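Local atomic coordinates of type I modular polyketide synthase (PDB entry 6IYR), a protein that probably loads the extender unit, taken from a malonyl-type coenzyme A thioester, onto the acyl carrier protein of module 8 in salinomycin assembly. Residues L36-L40 and A431-L435; A39-V45 and R89-E95; R54-A58 and L104-A110. One frame throughout, in Å; residues are numbered along the deposited sequence.

How the interactions relate
The segment that begins at Leu36 serves two of the three contacts in turn. In interaction 1 it lies against helix 431-443 through hydrophobic side chains; in interaction 2, with Ala39 and Leu40 shared, it becomes a strand bonded to 89-95 by paired backbone amides. Interaction 3 joins the two helices that follow these strands, about 13 Å from interaction 2 between centres, and the two contacts touch where Trp43 and Val92 meet Leu104. Interaction 2 is the most buried; interactions 1 and 3 are partly buried. Their chemistry follows their place: regular hydrogen bonding inside the sheet, leucine and alanine packing where the N-terminal segment meets helix 431-443, and close alanine contacts between helices.

Interaction 1 (L36-L40 and A431-L435); sequences LTSAL and AARFL
Leu36 and Leu435 lie side by side, running in opposite senses, and their overlap is the hydrophobic heart of this contact. Leu36 CD1 lies 3.9 Å from Leu435 CG and also reaches the CB of Phe434, while its other methyl, CD2, sits 4.1 Å from Ala431 CB. The same alanine methyl receives Ser38, whose CB is 4.0 Å from Ala431 CB. Leu40 completes the row: its CD1 lies alongside the helix backbone, 3.9 Å from Ala432 CA, and its CB packs 3.8 Å from Leu435 CD1. Leu435 CD1 is also 3.2 Å from Leu40 O, a close methyl-to-carbonyl contact.

With Ser38 OG anti to the backbone N (chi1 -177°), the hydroxyl accepts Leu40 N at 3.0 Å, closing an ST turn over Ser38 to Leu40 that brings Leu40 round beside the helix. Leu36 is held in the strand by its backbone bond to Arg454, and Leu146 packs on both Leu36 and Phe434. The whole is a strand and turn laid over the first turn of helix 431-443, joining the start of the modelled chain to a helix near its C-terminal end, within the acyltransferase family region.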
# COMPACT_ATOMS: atom_id res chain seq x y z
N LEU A 36 12.75 -3.23 -11.91
CA LEU A 36 13.38 -1.94 -11.75
C LEU A 36 14.67 -1.90 -12.52
O LEU A 36 15.42 -2.87 -12.57
CB LEU A 36 13.72 -1.65 -10.29
CG LEU A 36 12.56 -1.45 -9.34
CD1 LEU A 36 13.06 -1.55 -7.90
CD2 LEU A 36 11.91 -0.11 -9.60
N THR A 37 15.05 -0.69 -12.86
CA THR A 37 16.30 -0.48 -13.51
C THR A 37 16.93 0.75 -12.87
O THR A 37 16.34 1.82 -12.84
CB THR A 37 16.06 -0.30 -15.01
OG1 THR A 37 17.20 -0.76 -15.72
CG2 THR A 37 15.78 1.16 -15.34
N SER A 38 18.06 0.53 -12.19
CA SER A 38 18.63 1.56 -11.34
C SER A 38 20.16 1.50 -11.29
O SER A 38 20.75 0.44 -11.51
CB SER A 38 18.12 1.42 -9.91
OG SER A 38 18.64 2.47 -9.13
N ALA A 39 20.75 2.64 -10.95
CA ALA A 39 22.20 2.78 -10.67
C ALA A 39 22.53 2.32 -9.26
O ALA A 39 23.69 2.02 -8.98
CB ALA A 39 22.61 4.23 -10.82
N LEU A 40 21.54 2.36 -8.38
CA LEU A 40 21.59 1.69 -7.06
C LEU A 40 21.51 0.20 -7.24
O LEU A 40 20.53 -0.31 -7.78
CB LEU A 40 20.41 2.12 -6.21
CG LEU A 40 20.55 3.08 -5.06
CD1 LEU A 40 19.38 2.82 -4.11
CD2 LEU A 40 21.86 2.93 -4.33
N ALA A 431 13.11 4.53 -7.84
CA ALA A 431 13.69 3.20 -7.66
C ALA A 431 14.47 3.12 -6.35
O ALA A 431 14.55 2.07 -5.74
CB ALA A 431 14.58 2.85 -8.84
N ALA A 432 14.98 4.24 -5.86
CA ALA A 432 15.78 4.16 -4.65
C ALA A 432 14.91 3.64 -3.52
O ALA A 432 15.30 2.75 -2.77
CB ALA A 432 16.34 5.53 -4.28
N ARG A 433 13.73 4.23 -3.38
CA ARG A 433 12.88 3.88 -2.25
C ARG A 433 12.28 2.49 -2.49
O ARG A 433 12.18 1.66 -1.59
CB ARG A 433 11.80 4.92 -2.02
CG ARG A 433 10.67 4.47 -1.11
CD ARG A 433 11.15 3.96 0.24
NE ARG A 433 11.88 4.98 0.96
CZ ARG A 433 12.50 4.78 2.12
NH1 ARG A 433 13.19 5.76 2.68
NH2 ARG A 433 12.43 3.61 2.71
N PHE A 434 11.92 2.24 -3.72
CA PHE A 434 11.30 0.98 -4.04
C PHE A 434 12.29 -0.14 -3.75
O PHE A 434 11.96 -1.09 -3.06
CB PHE A 434 10.84 0.98 -5.50
CG PHE A 434 9.64 0.09 -5.77
CD1 PHE A 434 9.57 -1.21 -5.27
CD2 PHE A 434 8.61 0.52 -6.59
CE1 PHE A 434 8.49 -2.04 -5.54
CE2 PHE A 434 7.53 -0.31 -6.86
CZ PHE A 434 7.46 -1.58 -6.33
N LEU A 435 13.54 0.00 -4.20
CA LEU A 435 14.55 -1.02 -3.94
C LEU A 435 14.68 -1.23 -2.48
O LEU A 435 14.86 -2.36 -2.01
CB LEU A 435 15.94 -0.60 -4.46
CG LEU A 435 16.36 -1.16 -5.80
CD1 LEU A 435 17.75 -0.65 -6.15
CD2 LEU A 435 16.34 -2.68 -5.77

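Interaction 2 (A39-V45 and R89-E95); sequences ALIPWTV and RGVVLAE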
# COMPACT_ATOMS: atom_id res chain seq x y z
N ALA A 39 20.75 2.64 -10.95
CA ALA A 39 22.20 2.78 -10.67
C ALA A 39 22.53 2.32 -9.26
O ALA A 39 23.69 2.02 -8.98
CB ALA A 39 22.61 4.23 -10.82
N LEU A 40 21.54 2.36 -8.38
CA LEU A 40 21.59 1.69 -7.06
C LEU A 40 21.51 0.20 -7.24
O LEU A 40 20.53 -0.31 -7.78
CB LEU A 40 20.41 2.12 -6.21
CG LEU A 40 20.55 3.08 -5.06
CD1 LEU A 40 19.38 2.82 -4.11
CD2 LEU A 40 21.86 2.93 -4.33
N ILE A 41 22.54 -0.51 -6.78
CA ILE A 41 22.65 -1.94 -6.93
C ILE A 41 22.61 -2.66 -5.56
O ILE A 41 23.26 -2.24 -4.61
CB ILE A 41 23.95 -2.29 -7.68
CG1 ILE A 41 23.87 -1.76 -9.10
CG2 ILE A 41 24.18 -3.78 -7.73
CD1 ILE A 41 25.23 -1.51 -9.71
N PRO A 42 21.83 -3.74 -5.47
CA PRO A 42 21.70 -4.45 -4.21
C PRO A 42 22.73 -5.56 -4.10
O PRO A 42 22.89 -6.33 -5.04
CB PRO A 42 20.29 -5.06 -4.30
CG PRO A 42 20.10 -5.29 -5.76
CD PRO A 42 20.77 -4.13 -6.42
N TRP A 43 23.39 -5.66 -2.94
CA TRP A 43 24.14 -6.86 -2.64
C TRP A 43 23.44 -7.50 -1.49
O TRP A 43 23.19 -6.83 -0.47
CB TRP A 43 25.58 -6.53 -2.22
CG TRP A 43 26.48 -6.02 -3.30
CD1 TRP A 43 26.16 -5.76 -4.60
CD2 TRP A 43 27.87 -5.67 -3.15
NE1 TRP A 43 27.28 -5.28 -5.28
CE2 TRP A 43 28.33 -5.20 -4.39
CE3 TRP A 43 28.77 -5.74 -2.08
CZ2 TRP A 43 29.64 -4.78 -4.59
CZ3 TRP A 43 30.07 -5.28 -2.27
CH2 TRP A 43 30.49 -4.80 -3.50
N THR A 44 23.19 -8.80 -1.61
CA THR A 44 22.49 -9.53 -0.59
C THR A 44 23.45 -10.47 0.12
O THR A 44 24.36 -11.00 -0.46
CB THR A 44 21.31 -10.34 -1.18
OG1 THR A 44 21.78 -11.27 -2.15
CG2 THR A 44 20.35 -9.41 -1.86
N VAL A 45 23.26 -10.62 1.41
CA VAL A 45 23.98 -11.61 2.14
C VAL A 45 23.03 -12.25 3.15
O VAL A 45 22.02 -11.64 3.53
CB VAL A 45 25.18 -10.95 2.82
CG1 VAL A 45 24.72 -9.99 3.90
CG2 VAL A 45 26.11 -12.01 3.39
N ARG A 89 19.33 -12.03 7.51
CA ARG A 89 19.58 -11.47 6.16
C ARG A 89 19.93 -9.99 6.16
O ARG A 89 19.56 -9.24 7.08
CB ARG A 89 18.39 -11.69 5.23
CG ARG A 89 18.10 -13.13 4.89
CD ARG A 89 16.78 -13.24 4.12
NE ARG A 89 16.55 -14.59 3.67
CZ ARG A 89 15.68 -14.95 2.75
NH1 ARG A 89 15.56 -16.22 2.42
NH2 ARG A 89 14.92 -14.06 2.14
N GLY A 90 20.63 -9.56 5.11
CA GLY A 90 21.09 -8.19 5.01
C GLY A 90 21.22 -7.80 3.55
O GLY A 90 21.45 -8.64 2.69
N VAL A 91 20.96 -6.53 3.27
CA VAL A 91 21.12 -6.02 1.91
C VAL A 91 21.81 -4.68 2.02
O VAL A 91 21.49 -3.88 2.91
CB VAL A 91 19.77 -5.81 1.21
CG1 VAL A 91 20.01 -5.39 -0.22
CG2 VAL A 91 18.92 -7.06 1.25
N VAL A 92 22.77 -4.42 1.13
CA VAL A 92 23.27 -3.06 1.00
C VAL A 92 23.04 -2.56 -0.37
O VAL A 92 23.02 -3.34 -1.32
CB VAL A 92 24.78 -2.94 1.34
CG1 VAL A 92 25.01 -3.39 2.78
CG2 VAL A 92 25.60 -3.77 0.39
N LEU A 93 22.71 -1.28 -0.47
CA LEU A 93 22.40 -0.68 -1.77
C LEU A 93 23.41 0.41 -1.94
O LEU A 93 23.48 1.28 -1.10
CB LEU A 93 21.04 0.05 -1.75
CG LEU A 93 19.69 -0.63 -1.90
CD1 LEU A 93 19.83 -2.12 -2.03
CD2 LEU A 93 18.79 -0.22 -0.75
N ALA A 94 24.03 0.47 -3.10
CA ALA A 94 24.92 1.58 -3.36
C ALA A 94 25.21 1.60 -4.84
O ALA A 94 24.92 0.63 -5.56
CB ALA A 94 26.21 1.43 -2.54
N GLU A 95 25.71 2.74 -5.29
CA GLU A 95 25.98 3.03 -6.69
C GLU A 95 27.41 2.77 -7.05
O GLU A 95 27.70 2.57 -8.20
CB GLU A 95 25.70 4.49 -7.00
CG GLU A 95 24.37 5.00 -6.46
CD GLU A 95 23.91 6.29 -7.12
OE1 GLU A 95 24.51 6.66 -8.14
OE2 GLU A 95 22.98 6.93 -6.59
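Ile41 to Val45 and Gly90 to Ala94 form the antiparallel strand pair at one side of a three-stranded sheet, their short axes 4.7 Å apart. Three hydrogen-bonded pairs, Ile41 with Ala94, Trp43 with Val92 and Val45 with Gly90, each exchange two N-H...O hydrogen bonds. In the middle pair Trp43 N reaches Val92 O at 2.9 Å, nearly along the C=O axis, with an N-H...O angle of 167°. Val92 N returns the bond in the carbonyl plane of Trp43. The end at Ile41 is less regular: its N-H is straight, but approaches Ala94 O from 41° above the carbonyl plane.

Pro42 occupies a non-hydrogen-bonded position, where the lack of an N-H costs the pairing nothing. Its CB packs 3.7 Å from Leu93 CD1 and also touches Val91 CG1. Farther along the same face, the side chains of Thr44 and Val91 run alongside in the same sense, with Thr44 CG2 4.2 Å from Val91 CG2. Helix 431-443 covers this face, bringing Trp442 onto Thr44 and Val91.

On the other face Val92 CG2 meets Trp43 CB at 3.8 Å. With Trp43 CG anti to the carbonyl carbon (chi1 -71°), the indole projects off the sheet between helices, where it stacks on Phe100 and gives NE1 to Pro72 O.

Just beyond the last bridge, at Leu40 and Glu95, Leu40 crosses Leu93 at a slant, and Leu40 CD2 is tight, 3.5 Å from Ala94 CA. Glu95 CA gives a CH...O contact to Ala39 O at 3.4 Å. A three-stranded antiparallel sheet with helices packed on it, as here, is consistent with the ketosynthase-to-acyltransferase linker domain of modular polyketide synthases.

Interaction 3 (R54-A58 and L104-A110); sequences RGQAA and LDALAEA
Ala57 turns its methyl toward helix 97-108, against Leu107 and Ala108 with Leu104 O nearby, and this is the tight half of a contact between two nearly antiparallel helices. Helix 50-65 and helix 97-108 run at 152° to each other, and their short axes approach to 8.0 Å, a spacing made possible by small residues at the interface. Ala57 CB lies 3.7 Å from Leu107 CG and 3.8 Å from Ala108 CB. The leucine comes alongside with its CG anti to the backbone N, from where CD2 also touches the alanine methyl. Ala108 answers by reaching over the opposite backbone: its CB stands 3.5 Å from Arg54 O, with Ala58 CB 4.1 Å away. Leu104 flanks this zone, its CD2 beside Ala57 O, and continues inward onto Trp43 and Val92 of the sheet.

Toward solvent the fit changes character. Arg54 lays its aliphatic part across the end of helix 97-108, with CG 3.5 Å from Leu107 O and CD 3.6 Å from Ala108 O. A bend at chi3 (-92°) turns the guanidinium aside, and its NH2 makes a salt bridge to Glu51 on its own helix. Ala110 CB lies 3.9 Å from Arg54 CD. This alanine has positive phi (44°) and is the C-prime position of a Schellman motif, its N bonding back to Leu107 O. Further along, Asp105 OD1 forms a salt bridge with Arg65 at the end of helix 50-65, a charged link between the same helices outside the methyl packing.

Alanine methyls packed against side chains and backbone are thus consistent with the close spacing. Because the last carbonyls of a helix carry partial negative charge, the nearby positive side chain of Arg54 may modestly stabilise that end.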
# COMPACT_ATOMS: atom_id res chain seq x y z
N ARG A 54 26.80 -10.57 10.35
CA ARG A 54 27.67 -9.42 10.48
C ARG A 54 29.10 -9.77 10.06
O ARG A 54 29.80 -8.96 9.46
CB ARG A 54 27.62 -8.90 11.91
CG ARG A 54 26.39 -8.04 12.17
CD ARG A 54 26.43 -7.35 13.52
NE ARG A 54 25.77 -8.17 14.54
CZ ARG A 54 26.39 -8.79 15.54
NH1 ARG A 54 25.69 -9.56 16.37
NH2 ARG A 54 27.70 -8.65 15.73
N GLY A 55 29.47 -11.03 10.27
CA GLY A 55 30.70 -11.56 9.74
C GLY A 55 30.76 -11.63 8.23
O GLY A 55 31.81 -11.40 7.62
N GLN A 56 29.68 -12.06 7.62
CA GLN A 56 29.61 -12.02 6.16
C GLN A 56 29.76 -10.61 5.61
O GLN A 56 30.39 -10.39 4.58
CB GLN A 56 28.28 -12.59 5.72
CG GLN A 56 28.16 -14.07 5.98
CD GLN A 56 28.61 -14.84 4.78
OE1 GLN A 56 27.79 -15.24 3.96
NE2 GLN A 56 29.92 -14.85 4.56
N ALA A 57 29.14 -9.65 6.28
CA ALA A 57 29.30 -8.25 5.90
C ALA A 57 30.78 -7.81 5.96
O ALA A 57 31.26 -7.15 5.05
CB ALA A 57 28.42 -7.36 6.77
N ALA A 58 31.49 -8.24 6.99
CA ALA A 58 32.89 -7.87 7.16
C ALA A 58 33.77 -8.54 6.13
O ALA A 58 34.59 -7.87 5.53
CB ALA A 58 33.37 -8.23 8.56
N LEU A 104 28.54 -1.56 4.02
CA LEU A 104 28.97 -2.82 4.62
C LEU A 104 29.62 -2.66 6.00
O LEU A 104 29.56 -3.54 6.84
CB LEU A 104 29.92 -3.56 3.71
CG LEU A 104 29.28 -4.12 2.45
CD1 LEU A 104 30.33 -4.38 1.38
CD2 LEU A 104 28.51 -5.38 2.75
N ASP A 105 30.33 -1.57 6.21
CA ASP A 105 30.97 -1.37 7.48
C ASP A 105 29.89 -1.14 8.53
O ASP A 105 29.99 -1.64 9.65
CB ASP A 105 31.91 -0.18 7.41
CG ASP A 105 33.32 -0.56 6.90
OD1 ASP A 105 33.63 -1.76 6.72
OD2 ASP A 105 34.14 0.36 6.74
N ALA A 106 28.85 -0.38 8.15
CA ALA A 106 27.72 -0.18 9.06
C ALA A 106 27.00 -1.49 9.36
O ALA A 106 26.69 -1.80 10.50
CB ALA A 106 26.77 0.87 8.52
N LEU A 107 26.76 -2.27 8.32
CA LEU A 107 26.12 -3.56 8.50
C LEU A 107 26.95 -4.44 9.42
O LEU A 107 26.42 -5.12 10.31
CB LEU A 107 25.88 -4.22 7.13
CG LEU A 107 25.16 -5.56 7.12
CD1 LEU A 107 23.78 -5.46 7.76
CD2 LEU A 107 25.06 -6.03 5.68
N ALA A 108 28.27 -4.40 9.28
CA ALA A 108 29.08 -5.36 10.02
C ALA A 108 29.18 -4.92 11.47
O ALA A 108 29.41 -5.74 12.34
CB ALA A 108 30.47 -5.51 9.41
N GLU A 109 28.91 -3.65 11.75
CA GLU A 109 28.98 -3.13 13.11
C GLU A 109 27.60 -2.95 13.74
O GLU A 109 27.46 -2.18 14.68
CB GLU A 109 29.70 -1.78 13.11
CG GLU A 109 31.22 -1.88 12.98
CD GLU A 109 31.79 -0.85 12.01
OE1 GLU A 109 31.27 0.28 11.95
OE2 GLU A 109 32.76 -1.19 11.29
N ALA A 110 26.57 -3.53 13.14
CA ALA A 110 25.19 -3.23 13.52
C ALA A 110 24.92 -1.75 13.73
O ALA A 110 24.23 -1.38 14.66
CB ALA A 110 24.81 -3.99 14.78